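Local structure of LasR-specific antiactivator QslA domain-containing protein (Pseudomonas aeruginosa, 4NG2) at residues N64-D68 against Q69-Q73. The protein probably acts as an antiactivator that binds the quorum-sensing regulator LasR and keeps it from switching on its target genes. Numbering follows the deposited sequence.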
ATOM      1  N   ASN E  64     -10.747 -10.163 -20.147  1.00 52.00           N
ATOM      2  CA  ASN E  64     -10.378 -10.397 -21.541  1.00 51.46           C
ATOM      3  C   ASN E  64      -9.136 -11.270 -21.656  1.00 53.64           C
ATOM      4  O   ASN E  64      -9.087 -12.164 -22.490  1.00 56.99           O
ATOM      5  CB  ASN E  64     -10.144  -9.091 -22.303  1.00 48.37           C
ATOM      6  CG  ASN E  64     -11.433  -8.352 -22.613  1.00 49.58           C
ATOM      7  OD1 ASN E  64     -12.525  -8.808 -22.271  1.00 56.13           O
ATOM      8  ND2 ASN E  64     -11.309  -7.193 -23.244  1.00 44.82           N
ATOM      9  N   TRP E  65      -8.126 -11.027 -20.831  1.00 35.89           N
ATOM     10  CA  TRP E  65      -6.903 -11.829 -20.962  1.00 32.84           C
ATOM     11  C   TRP E  65      -7.138 -13.219 -20.401  1.00 38.79           C
ATOM     12  O   TRP E  65      -6.587 -14.208 -20.896  1.00 41.37           O
ATOM     13  CB  TRP E  65      -5.706 -11.171 -20.267  1.00 29.53           C
ATOM     14  CG  TRP E  65      -4.404 -11.936 -20.401  1.00 28.64           C
ATOM     15  CD1 TRP E  65      -3.448 -11.788 -21.377  1.00 30.62           C
ATOM     16  CD2 TRP E  65      -3.918 -12.954 -19.523  1.00 27.21           C
ATOM     17  NE1 TRP E  65      -2.404 -12.653 -21.154  1.00 33.40           N
ATOM     18  CE2 TRP E  65      -2.674 -13.380 -20.022  1.00 33.75           C
ATOM     19  CE3 TRP E  65      -4.416 -13.547 -18.360  1.00 31.60           C
ATOM     20  CZ2 TRP E  65      -1.924 -14.379 -19.395  1.00 40.36           C
ATOM     21  CZ3 TRP E  65      -3.674 -14.535 -17.743  1.00 35.99           C
ATOM     22  CH2 TRP E  65      -2.446 -14.946 -18.262  1.00 35.91           C
ATOM     23  N   LEU E  66      -7.951 -13.315 -19.358  1.00 50.75           N
ATOM     24  CA  LEU E  66      -8.219 -14.633 -18.794  1.00 56.93           C
ATOM     25  C   LEU E  66      -9.060 -15.477 -19.770  1.00 54.19           C
ATOM     26  O   LEU E  66      -8.678 -16.598 -20.128  1.00 53.10           O
ATOM     27  CB  LEU E  66      -8.847 -14.517 -17.407  1.00 52.46           C
ATOM     28  CG  LEU E  66      -7.844 -13.994 -16.375  1.00 48.41           C
ATOM     29  CD1 LEU E  66      -8.503 -13.755 -15.050  1.00 42.82           C
ATOM     30  CD2 LEU E  66      -6.669 -14.953 -16.227  1.00 47.95           C
ATOM     31  N   ALA E  67     -10.170 -14.900 -20.230  1.00 59.97           N
ATOM     32  CA  ALA E  67     -11.057 -15.531 -21.210  1.00 64.65           C
ATOM     33  C   ALA E  67     -10.360 -15.828 -22.538  1.00 66.02           C
ATOM     34  O   ALA E  67     -11.010 -16.208 -23.507  1.00 71.46           O
ATOM     35  CB  ALA E  67     -12.304 -14.665 -21.444  1.00 68.57           C
ATOM     36  N   ASP E  68      -9.046 -15.647 -22.579  1.00 64.49           N
ATOM     37  CA  ASP E  68      -8.254 -16.016 -23.746  1.00 68.90           C
ATOM     38  C   ASP E  68      -7.523 -17.339 -23.513  1.00 74.42           C
ATOM     39  O   ASP E  68      -7.188 -17.706 -22.380  1.00 73.81           O
ATOM     40  CB  ASP E  68      -7.280 -14.897 -24.123  1.00 66.12           C
ATOM     41  CG  ASP E  68      -7.973 -13.722 -24.815  1.00 70.18           C
ATOM     42  OD1 ASP E  68      -9.222 -13.690 -24.845  1.00 64.67           O
ATOM     43  OD2 ASP E  68      -7.270 -12.825 -25.327  1.00 69.65           O
ATOM     44  N   GLN E  69      -7.291 -18.052 -24.606  1.00 94.23           N
ATOM     45  CA  GLN E  69      -6.893 -19.454 -24.545  1.00104.89           C
ATOM     46  C   GLN E  69      -5.514 -19.655 -23.929  1.00104.98           C
ATOM     47  O   GLN E  69      -5.263 -19.241 -22.791  1.00 90.42           O
ATOM     48  CB  GLN E  69      -6.969 -20.104 -25.941  1.00104.00           C
ATOM     49  CG  GLN E  69      -8.212 -20.984 -26.177  1.00107.37           C
ATOM     50  CD  GLN E  69      -9.527 -20.201 -26.219  1.00109.47           C
ATOM     51  OE1 GLN E  69      -9.957 -19.733 -27.279  1.00106.11           O
ATOM     52  NE2 GLN E  69     -10.178 -20.070 -25.066  1.00 98.48           N
ATOM     53  N   ILE E  70      -4.638 -20.302 -24.694  1.00128.70           N
ATOM     54  CA  ILE E  70      -3.285 -20.609 -24.251  1.00129.31           C
ATOM     55  C   ILE E  70      -2.501 -19.323 -23.978  1.00129.46           C
ATOM     56  O   ILE E  70      -1.277 -19.282 -24.119  1.00128.74           O
ATOM     57  CB  ILE E  70      -2.547 -21.504 -25.270  1.00128.80           C
ATOM     58  CG1 ILE E  70      -3.522 -22.508 -25.890  1.00134.79           C
ATOM     59  CG2 ILE E  70      -1.381 -22.216 -24.609  1.00129.67           C
ATOM     60  CD1 ILE E  70      -2.894 -23.441 -26.896  1.00132.19           C
ATOM     61  N   GLU E  71      -3.245 -18.272 -23.636  1.00 85.90           N
ATOM     62  CA  GLU E  71      -2.747 -17.095 -22.939  1.00 77.08           C
ATOM     63  C   GLU E  71      -1.220 -17.037 -22.742  1.00 81.98           C
ATOM     64  O   GLU E  71      -0.572 -18.046 -22.440  1.00 70.87           O
ATOM     65  CB  GLU E  71      -3.451 -17.020 -21.571  1.00 75.43           C
ATOM     66  CG  GLU E  71      -3.301 -18.309 -20.725  1.00 75.41           C
ATOM     67  CD  GLU E  71      -4.276 -18.409 -19.548  1.00 78.05           C
ATOM     68  OE1 GLU E  71      -5.055 -17.455 -19.331  1.00 77.29           O
ATOM     69  OE2 GLU E  71      -4.262 -19.447 -18.842  1.00 69.19           O
ATOM     70  N   GLY E  72      -0.654 -15.837 -22.881  1.00112.33           N
ATOM     71  CA  GLY E  72       0.759 -15.636 -22.607  1.00112.67           C
ATOM     72  C   GLY E  72       1.306 -14.217 -22.676  1.00 94.89           C
ATOM     73  O   GLY E  72       2.516 -14.035 -22.603  1.00 94.03           O
ATOM     74  N   GLN E  73       0.443 -13.213 -22.801  1.00 59.44           N
ATOM     75  CA  GLN E  73       0.921 -11.832 -22.975  1.00 55.10           C
ATOM     76  C   GLN E  73       0.368 -10.854 -21.925  1.00 54.13           C
ATOM     77  O   GLN E  73      -0.187  -9.810 -22.287  1.00 47.55           O
ATOM     78  CB  GLN E  73       0.569 -11.329 -24.384  1.00 63.38           C
ATOM     79  CG  GLN E  73       1.606 -11.663 -25.464  1.00 77.25           C
ATOM     80  CD  GLN E  73       2.494 -10.466 -25.840  1.00 74.16           C
ATOM     81  OE1 GLN E  73       3.689 -10.612 -26.125  1.00 67.46           O
ATOM     82  NE2 GLN E  73       1.901  -9.279 -25.849  1.00 83.76           N
TER
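The CG of Trp-65 lies beside the carbonyl carbon, trans to N (chi1 -178°), which swings the indole off the last turn of helix 52-66 and over the loop that follows. Glu-71 meets it with CG set between its own N and carbonyl carbon (chi1 55°) and the chain extended beyond, so that the side chain runs beneath the six-membered ring. Its CB lies over one face, offset toward the rim, 4.1 Å from the centroid of the Trp-65 six-membered ring, in a CH-pi contact. Farther out, Glu-71 OE1 rests 3.6 Å from Trp-65 CZ3, and the carboxylate is tilted 20° from the ring plane, nearly flat against it. Along the indole edge, Gln-73 N stands 3.3 Å from Trp-65 NE1; both are donors, so the pair is mere proximity. Gln-73 occupies the N-cap position of helix 74-83, so the indole, rooted in helix 52-66, reaches the start of the next helix. A second subunit packs Gln-103 on Trp-65 and Val-107 on Glu-71, making the loop part of the subunit interface. Tryptophan's broad ring suits touching several loop residues; glutamate offers its CB methylene. CH-pi and apolar packing probably hold the loop against the ring, OE1 adding little or opposing it.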